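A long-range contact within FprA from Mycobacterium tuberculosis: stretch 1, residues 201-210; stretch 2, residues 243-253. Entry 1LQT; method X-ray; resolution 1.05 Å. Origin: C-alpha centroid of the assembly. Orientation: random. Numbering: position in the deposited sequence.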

# COMPACT_ATOMS: atom_id res chain seq x y z
N GLY A 201 15.48 -10.97 13.79
CA GLY A 201 14.81 -11.80 14.76
C GLY A 201 13.43 -11.32 15.11
O GLY A 201 12.95 -10.27 14.64
N PRO A 202 12.76 -12.07 15.98
CA PRO A 202 11.42 -11.68 16.39
C PRO A 202 11.33 -10.27 17.00
O PRO A 202 10.31 -9.61 16.79
CB PRO A 202 11.05 -12.76 17.42
CG PRO A 202 11.87 -13.93 17.02
CD PRO A 202 13.16 -13.36 16.55
N LEU A 203 12.37 -9.84 17.72
CA LEU A 203 12.29 -8.52 18.32
C LEU A 203 12.36 -7.41 17.29
O LEU A 203 12.00 -6.27 17.61
CB LEU A 203 13.38 -8.30 19.37
CG LEU A 203 13.47 -9.28 20.53
CD1 LEU A 203 14.40 -8.75 21.59
CD2 LEU A 203 12.09 -9.50 21.10
N GLN A 204 12.91 -7.70 16.13
CA GLN A 204 13.02 -6.72 15.05
C GLN A 204 11.84 -6.76 14.09
O GLN A 204 11.80 -6.01 13.13
CB GLN A 204 14.33 -6.94 14.30
CG GLN A 204 15.55 -6.62 15.12
CD GLN A 204 15.94 -7.73 16.08
OE1 GLN A 204 15.82 -8.92 15.77
NE2 GLN A 204 16.41 -7.33 17.26
N ALA A 205 10.89 -7.65 14.32
CA ALA A 205 9.78 -7.80 13.39
C ALA A 205 8.97 -6.50 13.34
O ALA A 205 8.81 -5.79 14.34
CB ALA A 205 8.89 -8.92 13.79
N ALA A 206 8.44 -6.20 12.16
CA ALA A 206 7.61 -5.02 11.93
C ALA A 206 6.12 -5.33 12.08
O ALA A 206 5.28 -4.44 11.95
CB ALA A 206 7.92 -4.38 10.59
N PHE A 207 5.76 -6.57 12.35
CA PHE A 207 4.39 -6.96 12.61
C PHE A 207 3.82 -6.20 13.77
O PHE A 207 4.54 -5.82 14.70
CB PHE A 207 4.33 -8.43 13.10
CG PHE A 207 4.96 -9.44 12.16
CD1 PHE A 207 4.66 -9.46 10.80
CD2 PHE A 207 5.80 -10.42 12.65
CE1 PHE A 207 5.21 -10.41 9.99
CE2 PHE A 207 6.38 -11.35 11.84
CZ PHE A 207 6.09 -11.34 10.52
N THR A 208 2.50 -6.06 13.75
CA THR A 208 1.80 -5.54 14.92
C THR A 208 0.89 -6.63 15.50
O THR A 208 0.66 -7.67 14.91
CB THR A 208 1.10 -4.20 14.65
OG1 THR A 208 0.29 -4.29 13.48
CG2 THR A 208 2.15 -3.12 14.39
N THR A 209 0.42 -6.38 16.72
CA THR A 209 -0.06 -7.49 17.53
C THR A 209 -1.39 -8.08 17.13
O THR A 209 -1.54 -9.29 17.07
CB THR A 209 -0.11 -7.06 18.99
OG1 THR A 209 1.12 -6.39 19.37
CG2 THR A 209 -0.27 -8.27 19.90
N LEU A 210 -2.37 -7.24 16.83
CA LEU A 210 -3.67 -7.75 16.42
C LEU A 210 -3.54 -8.64 15.20
O LEU A 210 -4.15 -9.70 15.11
CB LEU A 210 -4.63 -6.60 16.18
CG LEU A 210 -5.99 -7.02 15.62
CD1 LEU A 210 -6.76 -7.88 16.59
CD2 LEU A 210 -6.77 -5.77 15.28
N LYS A 243 6.30 -1.47 23.69
CA LYS A 243 5.06 -2.15 24.08
C LYS A 243 4.53 -3.10 23.04
O LYS A 243 4.06 -4.18 23.38
CB LYS A 243 3.96 -1.14 24.47
CG LYS A 243 4.28 -0.38 25.75
CD LYS A 243 3.22 0.70 26.09
CE LYS A 243 3.44 1.29 27.48
NZ LYS A 243 2.39 2.30 27.88
N VAL A 244 4.57 -2.71 21.78
CA VAL A 244 4.08 -3.59 20.72
C VAL A 244 4.93 -4.84 20.67
O VAL A 244 4.40 -5.94 20.57
CB VAL A 244 4.08 -2.86 19.37
CG1 VAL A 244 3.77 -3.83 18.24
CG2 VAL A 244 3.04 -1.73 19.44
N CYS A 245 6.24 -4.67 20.75
CA CYS A 245 7.14 -5.81 20.70
C CYS A 245 6.85 -6.76 21.87
O CYS A 245 6.76 -7.97 21.69
CB CYS A 245 8.57 -5.32 20.74
SG CYS A 245 9.78 -6.65 20.70
N LYS A 246 6.68 -6.20 23.05
CA LYS A 246 6.34 -7.02 24.20
C LYS A 246 5.12 -7.89 23.94
O LYS A 246 5.12 -9.11 24.21
CB LYS A 246 6.07 -6.09 25.39
CG LYS A 246 5.50 -6.77 26.63
CD LYS A 246 5.38 -5.80 27.82
CE LYS A 246 4.91 -6.53 29.08
NZ LYS A 246 5.93 -7.55 29.52
N GLN A 247 4.07 -7.27 23.40
CA GLN A 247 2.84 -7.99 23.12
C GLN A 247 3.05 -9.01 22.01
O GLN A 247 2.53 -10.12 22.07
CB GLN A 247 1.68 -7.03 22.81
CG GLN A 247 1.34 -6.09 23.95
CD GLN A 247 1.00 -6.81 25.22
OE1 GLN A 247 0.23 -7.77 25.22
NE2 GLN A 247 1.57 -6.35 26.34
N ASN A 248 3.79 -8.63 20.99
CA ASN A 248 4.06 -9.54 19.89
C ASN A 248 4.73 -10.81 20.40
O ASN A 248 4.38 -11.90 19.97
CB ASN A 248 5.00 -8.91 18.87
CG ASN A 248 4.36 -7.90 17.96
OD1 ASN A 248 3.15 -7.67 17.98
ND2 ASN A 248 5.20 -7.30 17.13
N ILE A 249 5.74 -10.66 21.26
CA ILE A 249 6.49 -11.83 21.69
C ILE A 249 5.58 -12.74 22.53
O ILE A 249 5.68 -13.96 22.42
CB ILE A 249 7.78 -11.42 22.41
CG1 ILE A 249 8.73 -10.70 21.46
CG2 ILE A 249 8.49 -12.62 23.04
CD1 ILE A 249 8.98 -11.34 20.13
N LYS A 250 4.68 -12.17 23.32
CA LYS A 250 3.73 -13.00 24.07
C LYS A 250 2.90 -13.85 23.11
O LYS A 250 2.67 -15.03 23.32
CB LYS A 250 2.81 -12.13 24.93
CG LYS A 250 3.48 -11.48 26.12
CD LYS A 250 2.54 -10.49 26.83
CE LYS A 250 3.25 -9.68 27.94
NZ LYS A 250 2.29 -8.74 28.63
N VAL A 251 2.46 -13.24 22.03
CA VAL A 251 1.66 -13.95 21.03
C VAL A 251 2.48 -15.04 20.33
O VAL A 251 2.03 -16.16 20.17
CB VAL A 251 1.06 -12.96 20.04
CG1 VAL A 251 0.42 -13.69 18.89
CG2 VAL A 251 0.06 -12.05 20.74
N LEU A 252 3.72 -14.71 19.96
CA LEU A 252 4.57 -15.69 19.31
C LEU A 252 4.87 -16.88 20.23
O LEU A 252 4.90 -18.01 19.78
CB LEU A 252 5.87 -15.06 18.83
CG LEU A 252 5.73 -13.99 17.75
CD1 LEU A 252 7.12 -13.51 17.39
CD2 LEU A 252 4.99 -14.46 16.50
N ARG A 253 5.13 -16.61 21.51
CA ARG A 253 5.34 -17.69 22.45
C ARG A 253 4.11 -18.59 22.51
O ARG A 253 4.23 -19.82 22.59
CB ARG A 253 5.64 -17.17 23.86
CG ARG A 253 6.97 -16.43 24.02
CD ARG A 253 7.35 -16.26 25.47
NE ARG A 253 8.45 -15.34 25.68
CZ ARG A 253 9.71 -15.62 25.44
NH1 ARG A 253 10.04 -16.81 24.96
NH2 ARG A 253 10.64 -14.71 25.69
O HOH W 1 8.04 -7.91 17.53

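What holds the two stretches together most firmly? The answer is the carboxamide of Asn-248, a buried side chain on the helix of stretch 2 that uses both of its ends. Its amide nitrogen donates to the backbone of stretch 1, with Asn-248 ND2 2.9 Å from Phe-207 O and an N-H...O angle of 156°. Its oxygen accepts from a hydroxyl, with Thr-209 OG1 2.8 Å from Asn-248 OD1. Donor and acceptor of one amide are thus matched to partners two residues apart in stretch 1. The backbone nitrogen of Thr-209 also lies near, Thr-209 N to Asn-248 OD1 being 3.3 Å, but the angle is too poor for a hydrogen bond.

Does the amide of Asn-248 have any further work? Its nitrogen carries two protons, and the second reaches a water, which lies 2.9 Å from Asn-248 ND2 and accepts from it. The same water donates to Pro-202 O, also at 2.9 Å. One side chain is therefore tied directly to the loop at Phe-207 and, through the water, to the short 3-10 segment 202-204, which begins at Pro-202.

How does Thr-209 fit against the helix? It sits as a knob in a hole formed by Val-244, Gln-247, Asn-248 and Val-251, and it is the most extensively covered residue of the contact. Here the backbones come close: the CA atoms of Thr-209 and Asn-248 are 5.2 Å apart, a separation that a small side chain can bridge. With chi1 in the m rotamer, the hydroxyl meets Asn-248 while the methyl packs on Val-251, Thr-209 CG2 to Val-251 CG2 being 3.9 Å. Beside this pocket, Val-244 CG1 rests 4.2 Å from Thr-208 CG2, a looser apolar touch.

What closes the other part of the contact? Pro-202 and Leu-203 supply an apolar patch. The proline CA-to-CB bond points toward the helix, and Pro-202 CB lies 3.7 Å from Ile-249 CD1 and 4.0 Å from Leu-252 CD1. Leu-203 starts out sideways, but its end comes nearer, bringing Leu-203 CD2 to 3.6 Å from Ile-249 CG1 and 3.7 Å from Cys-245 SG. Cys-245, Ile-249 and Leu-252 follow one another at spacings of four and three, so the helical repeat, kept by backbone bonds such as Ile-249 N to Cys-245 O at 2.9 Å, gathers them for this patch. By contrast, the CA-to-CB bonds of Gln-204 and Lys-246 point away, and neither residue joins the packing.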